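Local coordinates for probable ribosomal RNA small subunit methyltransferase (Thermus thermophilus, PDB 3DMH), which transfers a methyl group from S-adenosylmethionine to the exocyclic N2 of a guanosine in the 16S RNA of the small ribosomal subunit, at residues D32-L37 with V106-A111; D36-T41 with Y136-K141. All coordinates share one frame; numbering follows the deposited sequence.

Contact 1: residues D32-L37 with V106-A111; sequences DPVHDL and VLALPA
In the N-terminal Rossmann-like methyltransferase sheet, with its strand order 3-2-1-4-5-7-6, helix 33-41 lies against one face, and its first turn meets strand 102-108 where Val34 and His35 close on Ala108. Within segment 106-111, the methyl CB of Ala108 is met by both helix side chains. It sits over one face of the His35 ring, displaced toward the rim, 3.7 Å from CE1. The line from CB to the ring centroid leans 20° from the ring normal, a CH-pi contact. With CG anti to the carbonyl carbon and beside the backbone N (chi1 -61°), the imidazole end comes nearer the strand than its CB direction alone would bring it, and it turns a face to the methyl. Val34 adds the other half of the cover: its CG1 packs 4.0 Å from Ala108 CB, while the same residue also touches Ala138 and Tyr168 on the next two strands of the sheet. The carbonyl oxygen of Ala108 accepts a hydrogen bond from Asn53 ND2. Beyond it, the chain leaves the sheet and turns sharply at Pro110, the centre of an inverse gamma turn. A sulfate, probably from the crystallisation liquor, lies about 6 Å from the His35 side chain. The helix start is held by Asp32, its N-cap, whose carboxylate carbon lies in the plane of the His35 ring at its edge. From there OD1 of Asp32 takes the capping bond from Val34 N, 2.8 Å long and bent to 144° at the hydrogen.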
loop_
_atom_site.group_PDB
_atom_site.type_symbol
_atom_site.label_atom_id
_atom_site.label_comp_id
_atom_site.label_asym_id
_atom_site.label_seq_id
_atom_site.Cartn_x
_atom_site.Cartn_y
_atom_site.Cartn_z
ATOM N N ASP A 32 -15.156 -6.294 -3.602
ATOM C CA ASP A 32 -14.551 -6.964 -2.470
ATOM C C ASP A 32 -15.701 -7.407 -1.567
ATOM O O ASP A 32 -16.494 -6.565 -1.142
ATOM C CB ASP A 32 -13.629 -5.983 -1.734
ATOM C CG ASP A 32 -12.908 -6.607 -0.549
ATOM O OD1 ASP A 32 -13.524 -7.341 0.239
ATOM O OD2 ASP A 32 -11.706 -6.327 -0.379
ATOM N N PRO A 33 -15.828 -8.722 -1.315
ATOM C CA PRO A 33 -16.971 -9.155 -0.484
ATOM C C PRO A 33 -17.057 -8.517 0.907
ATOM O O PRO A 33 -18.168 -8.370 1.434
ATOM C CB PRO A 33 -16.796 -10.677 -0.388
ATOM C CG PRO A 33 -15.947 -11.035 -1.593
ATOM C CD PRO A 33 -15.015 -9.862 -1.776
ATOM N N VAL A 34 -15.919 -8.130 1.495
ATOM C CA VAL A 34 -15.956 -7.507 2.829
ATOM C C VAL A 34 -16.569 -6.111 2.719
ATOM O O VAL A 34 -17.513 -5.771 3.436
ATOM C CB VAL A 34 -14.557 -7.476 3.503
ATOM C CG1 VAL A 34 -14.585 -6.680 4.804
ATOM C CG2 VAL A 34 -14.038 -8.890 3.738
ATOM N N HIS A 35 -16.039 -5.291 1.811
ATOM C CA HIS A 35 -16.624 -3.968 1.608
ATOM C C HIS A 35 -18.085 -4.053 1.122
ATOM O O HIS A 35 -18.923 -3.238 1.514
ATOM C CB HIS A 35 -15.772 -3.108 0.652
ATOM C CG HIS A 35 -14.372 -2.831 1.132
ATOM N ND1 HIS A 35 -13.999 -1.619 1.674
ATOM C CD2 HIS A 35 -13.252 -3.594 1.121
ATOM C CE1 HIS A 35 -12.717 -1.652 1.987
ATOM N NE2 HIS A 35 -12.235 -2.834 1.656
ATOM N N ASP A 36 -18.404 -5.049 0.287
ATOM C CA ASP A 36 -19.778 -5.223 -0.212
ATOM C C ASP A 36 -20.754 -5.535 0.920
ATOM O O ASP A 36 -21.868 -5.036 0.938
ATOM C CB ASP A 36 -19.867 -6.333 -1.274
ATOM C CG ASP A 36 -19.322 -5.896 -2.620
ATOM O OD1 ASP A 36 -19.056 -4.685 -2.779
ATOM O OD2 ASP A 36 -19.140 -6.760 -3.505
ATOM N N LEU A 37 -20.312 -6.347 1.867
ATOM C CA LEU A 37 -21.191 -6.713 2.980
ATOM C C LEU A 37 -21.394 -5.497 3.885
ATOM O O LEU A 37 -22.502 -5.261 4.373
ATOM C CB LEU A 37 -20.645 -7.904 3.753
ATOM C CG LEU A 37 -21.658 -8.635 4.652
ATOM C CD1 LEU A 37 -22.805 -9.214 3.821
ATOM C CD2 LEU A 37 -20.936 -9.725 5.401
ATOM N N VAL A 106 -16.305 3.025 10.853
ATOM C CA VAL A 106 -16.423 1.899 9.935
ATOM C C VAL A 106 -15.023 1.352 9.668
ATOM O O VAL A 106 -14.121 2.105 9.297
ATOM C CB VAL A 106 -17.103 2.320 8.618
ATOM C CG1 VAL A 106 -17.122 1.140 7.644
ATOM C CG2 VAL A 106 -18.559 2.793 8.911
ATOM N N LEU A 107 -14.828 0.050 9.886
ATOM C CA LEU A 107 -13.513 -0.556 9.643
ATOM C C LEU A 107 -13.666 -1.916 8.976
ATOM O O LEU A 107 -14.061 -2.914 9.619
ATOM C CB LEU A 107 -12.709 -0.680 10.950
ATOM C CG LEU A 107 -11.376 -1.426 10.894
ATOM C CD1 LEU A 107 -10.400 -0.684 9.979
ATOM C CD2 LEU A 107 -10.812 -1.516 12.278
ATOM N N ALA A 108 -13.415 -1.940 7.664
ATOM C CA ALA A 108 -13.125 -3.192 6.977
ATOM C C ALA A 108 -11.729 -3.625 7.444
ATOM O O ALA A 108 -10.751 -2.890 7.271
ATOM C CB ALA A 108 -13.156 -2.985 5.454
ATOM N N LEU A 109 -11.641 -4.787 8.076
ATOM C CA LEU A 109 -10.365 -5.254 8.619
ATOM C C LEU A 109 -9.284 -5.352 7.552
ATOM O O LEU A 109 -9.456 -6.075 6.564
ATOM C CB LEU A 109 -10.542 -6.622 9.260
ATOM C CG LEU A 109 -11.259 -6.512 10.599
ATOM C CD1 LEU A 109 -11.917 -7.862 10.966
ATOM C CD2 LEU A 109 -10.287 -6.083 11.663
ATOM N N PRO A 110 -8.173 -4.610 7.743
ATOM C CA PRO A 110 -7.065 -4.655 6.781
ATOM C C PRO A 110 -6.181 -5.886 7.027
ATOM O O PRO A 110 -4.977 -5.756 7.283
ATOM C CB PRO A 110 -6.312 -3.344 7.064
ATOM C CG PRO A 110 -6.531 -3.106 8.541
ATOM C CD PRO A 110 -7.921 -3.648 8.844
ATOM N N ALA A 111 -6.787 -7.069 6.937
ATOM C CA ALA A 111 -6.132 -8.310 7.375
ATOM C C ALA A 111 -4.863 -8.604 6.583
ATOM O O ALA A 111 -3.911 -9.195 7.117
ATOM C CB ALA A 111 -7.106 -9.473 7.278
#

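Contact 2: residues D36-T41 with Y136-K141; sequences DLLQKT and YLAGDK
Thr41 OG1 donates to the carbonyl oxygen Leu37 O one turn back in helix 33-41, at 2.7 Å, and so spends its polar branch within the helix while its methyl turns to Tyr136. The hydroxyl approaches that carbonyl 31° out of its plane. With chi1 at -54°, OG1 lies beside the backbone N and CG2 is anti to it; CG2 reaches Tyr136 CE1 at 4.1 Å, the two side chains passing at a slant. The phenol oxygen of Tyr136 stays 3.9 Å from Thr41 O, too far for a bond, and is instead hydrogen-bonded to the backbone N of Glu43, two residues after Thr41. Helix segment 36-41 and strand segment 136-140 run roughly antiparallel, their directions 148° apart and their axes 8.7 Å apart at closest approach. The middle of this interface is Leu38, whose branched end covers the methyl of Ala138. CG of Leu38 is 3.4 Å from Ala138 CB, tighter than ordinary van der Waals contact, and CD1 and CD2 both lie close to that same CB. CD2 also extends to Tyr136 CB. Leu38 further touches Val106 and Ala108 on the neighbouring strand, so one side chain bridges two strands of the sheet. Replacing Leu38 by an alanine would probably open a gap over the Ala138 methyl and leave the CB flank of Tyr136 without its apolar neighbour. No hydrogen bond crosses between the two segments, and the contact is made mainly by carbon atoms, while the Thr41 and Tyr136 hydroxyls find backbone partners in Leu37 and Glu43, which probably lowers the cost of burying both residues.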
loop_
_atom_site.group_PDB
_atom_site.type_symbol
_atom_site.label_atom_id
_atom_site.label_comp_id
_atom_site.label_asym_id
_atom_site.label_seq_id
_atom_site.Cartn_x
_atom_site.Cartn_y
_atom_site.Cartn_z
ATOM N N ASP A 36 -18.404 -5.049 0.287
ATOM C CA ASP A 36 -19.778 -5.223 -0.212
ATOM C C ASP A 36 -20.754 -5.535 0.920
ATOM O O ASP A 36 -21.868 -5.036 0.938
ATOM C CB ASP A 36 -19.867 -6.333 -1.274
ATOM C CG ASP A 36 -19.322 -5.896 -2.620
ATOM O OD1 ASP A 36 -19.056 -4.685 -2.779
ATOM O OD2 ASP A 36 -19.140 -6.760 -3.505
ATOM N N LEU A 37 -20.312 -6.347 1.867
ATOM C CA LEU A 37 -21.191 -6.713 2.980
ATOM C C LEU A 37 -21.394 -5.497 3.885
ATOM O O LEU A 37 -22.502 -5.261 4.373
ATOM C CB LEU A 37 -20.645 -7.904 3.753
ATOM C CG LEU A 37 -21.658 -8.635 4.652
ATOM C CD1 LEU A 37 -22.805 -9.214 3.821
ATOM C CD2 LEU A 37 -20.936 -9.725 5.401
ATOM N N LEU A 38 -20.334 -4.716 4.104
ATOM C CA LEU A 38 -20.509 -3.441 4.812
ATOM C C LEU A 38 -21.547 -2.534 4.167
ATOM O O LEU A 38 -22.393 -1.958 4.855
ATOM C CB LEU A 38 -19.190 -2.670 4.865
ATOM C CG LEU A 38 -18.246 -2.936 6.014
ATOM C CD1 LEU A 38 -16.979 -2.139 5.751
ATOM C CD2 LEU A 38 -18.883 -2.528 7.371
ATOM N N GLN A 39 -21.463 -2.363 2.847
ATOM C CA GLN A 39 -22.337 -1.419 2.166
ATOM C C GLN A 39 -23.806 -1.838 2.336
ATOM O O GLN A 39 -24.695 -0.988 2.421
ATOM C CB GLN A 39 -21.949 -1.283 0.683
ATOM C CG GLN A 39 -22.723 -0.211 -0.092
ATOM C CD GLN A 39 -24.106 -0.666 -0.595
ATOM O OE1 GLN A 39 -24.978 0.163 -0.862
ATOM N NE2 GLN A 39 -24.309 -1.977 -0.710
ATOM N N LYS A 40 -24.049 -3.148 2.391
ATOM C CA LYS A 40 -25.403 -3.672 2.636
ATOM C C LYS A 40 -25.885 -3.535 4.074
ATOM O O LYS A 40 -27.068 -3.742 4.340
ATOM C CB LYS A 40 -25.500 -5.147 2.220
ATOM C CG LYS A 40 -25.354 -5.349 0.742
ATOM C CD LYS A 40 -25.357 -6.810 0.400
ATOM C CE LYS A 40 -25.385 -7.000 -1.104
ATOM N NZ LYS A 40 -25.817 -8.388 -1.440
ATOM N N THR A 41 -24.982 -3.178 4.987
ATOM C CA THR A 41 -25.237 -3.283 6.435
ATOM C C THR A 41 -25.237 -1.939 7.164
ATOM O O THR A 41 -26.071 -1.709 8.059
ATOM C CB THR A 41 -24.226 -4.244 7.111
ATOM O OG1 THR A 41 -24.241 -5.507 6.435
ATOM C CG2 THR A 41 -24.556 -4.476 8.591
ATOM N N TYR A 136 -18.659 -0.410 13.271
ATOM C CA TYR A 136 -18.959 -1.485 12.329
ATOM C C TYR A 136 -17.639 -2.101 11.940
ATOM O O TYR A 136 -16.754 -1.399 11.446
ATOM C CB TYR A 136 -19.617 -0.947 11.052
ATOM C CG TYR A 136 -21.093 -0.725 11.165
ATOM C CD1 TYR A 136 -21.994 -1.796 11.119
ATOM C CD2 TYR A 136 -21.604 0.556 11.313
ATOM C CE1 TYR A 136 -23.368 -1.587 11.225
ATOM C CE2 TYR A 136 -22.974 0.782 11.425
ATOM C CZ TYR A 136 -23.850 -0.285 11.381
ATOM O OH TYR A 136 -25.205 -0.041 11.479
ATOM N N LEU A 137 -17.502 -3.396 12.210
ATOM C CA LEU A 137 -16.262 -4.117 11.952
ATOM C C LEU A 137 -16.550 -5.224 10.952
ATOM O O LEU A 137 -17.374 -6.095 11.209
ATOM C CB LEU A 137 -15.718 -4.712 13.264
ATOM C CG LEU A 137 -14.329 -5.337 13.174
ATOM C CD1 LEU A 137 -13.255 -4.266 13.045
ATOM C CD2 LEU A 137 -14.108 -6.222 14.398
ATOM N N ALA A 138 -15.877 -5.208 9.801
ATOM C CA ALA A 138 -16.173 -6.222 8.796
ATOM C C ALA A 138 -14.931 -7.012 8.419
ATOM O O ALA A 138 -13.814 -6.500 8.442
ATOM C CB ALA A 138 -16.776 -5.585 7.533
ATOM N N GLY A 139 -15.118 -8.277 8.066
ATOM C CA GLY A 139 -13.969 -9.061 7.631
ATOM C C GLY A 139 -14.338 -10.456 7.183
ATOM O O GLY A 139 -15.472 -10.706 6.760
ATOM N N ASP A 140 -13.366 -11.351 7.306
ATOM C CA ASP A 140 -13.389 -12.669 6.680
ATOM C C ASP A 140 -12.955 -13.691 7.727
ATOM O O ASP A 140 -11.884 -13.565 8.318
ATOM C CB ASP A 140 -12.396 -12.622 5.504
ATOM C CG ASP A 140 -12.388 -13.887 4.649
ATOM O OD1 ASP A 140 -12.900 -14.946 5.062
ATOM O OD2 ASP A 140 -11.818 -13.800 3.539
ATOM N N LYS A 141 -13.793 -14.692 7.987
ATOM C CA LYS A 141 -13.414 -15.708 8.952
ATOM C C LYS A 141 -12.165 -16.490 8.535
ATOM O O LYS A 141 -11.465 -17.025 9.394
ATOM C CB LYS A 141 -14.584 -16.652 9.232
ATOM C CG LYS A 141 -15.599 -16.091 10.220
ATOM C CD LYS A 141 -16.848 -16.952 10.255
ATOM C CE LYS A 141 -16.612 -18.304 10.912
ATOM N NZ LYS A 141 -16.593 -18.214 12.398
#

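How the contacts relate
The two contacts use overlapping parts of helix 33-41 against the same sheet; their centres are 5 Å apart, and Asp36 and Leu37 belong to both. Along the chain the helix comes first, then strand 102-108 of contact 1, helix 115-128 and strand 133-140 of contact 2, the last three forming a beta-alpha-beta unit with parallel neighbouring strands. Backbone bonds join the strands directly, Leu107 N to Tyr136 O and Leu109 N to Ala138 O. Helix 33-41 packs across both, tying an early part of the chain to the N-terminal sheet. Both contacts lie away from the annotated cofactor and guanosine sites, in a sheet whose strand order matches that of the C-terminal one.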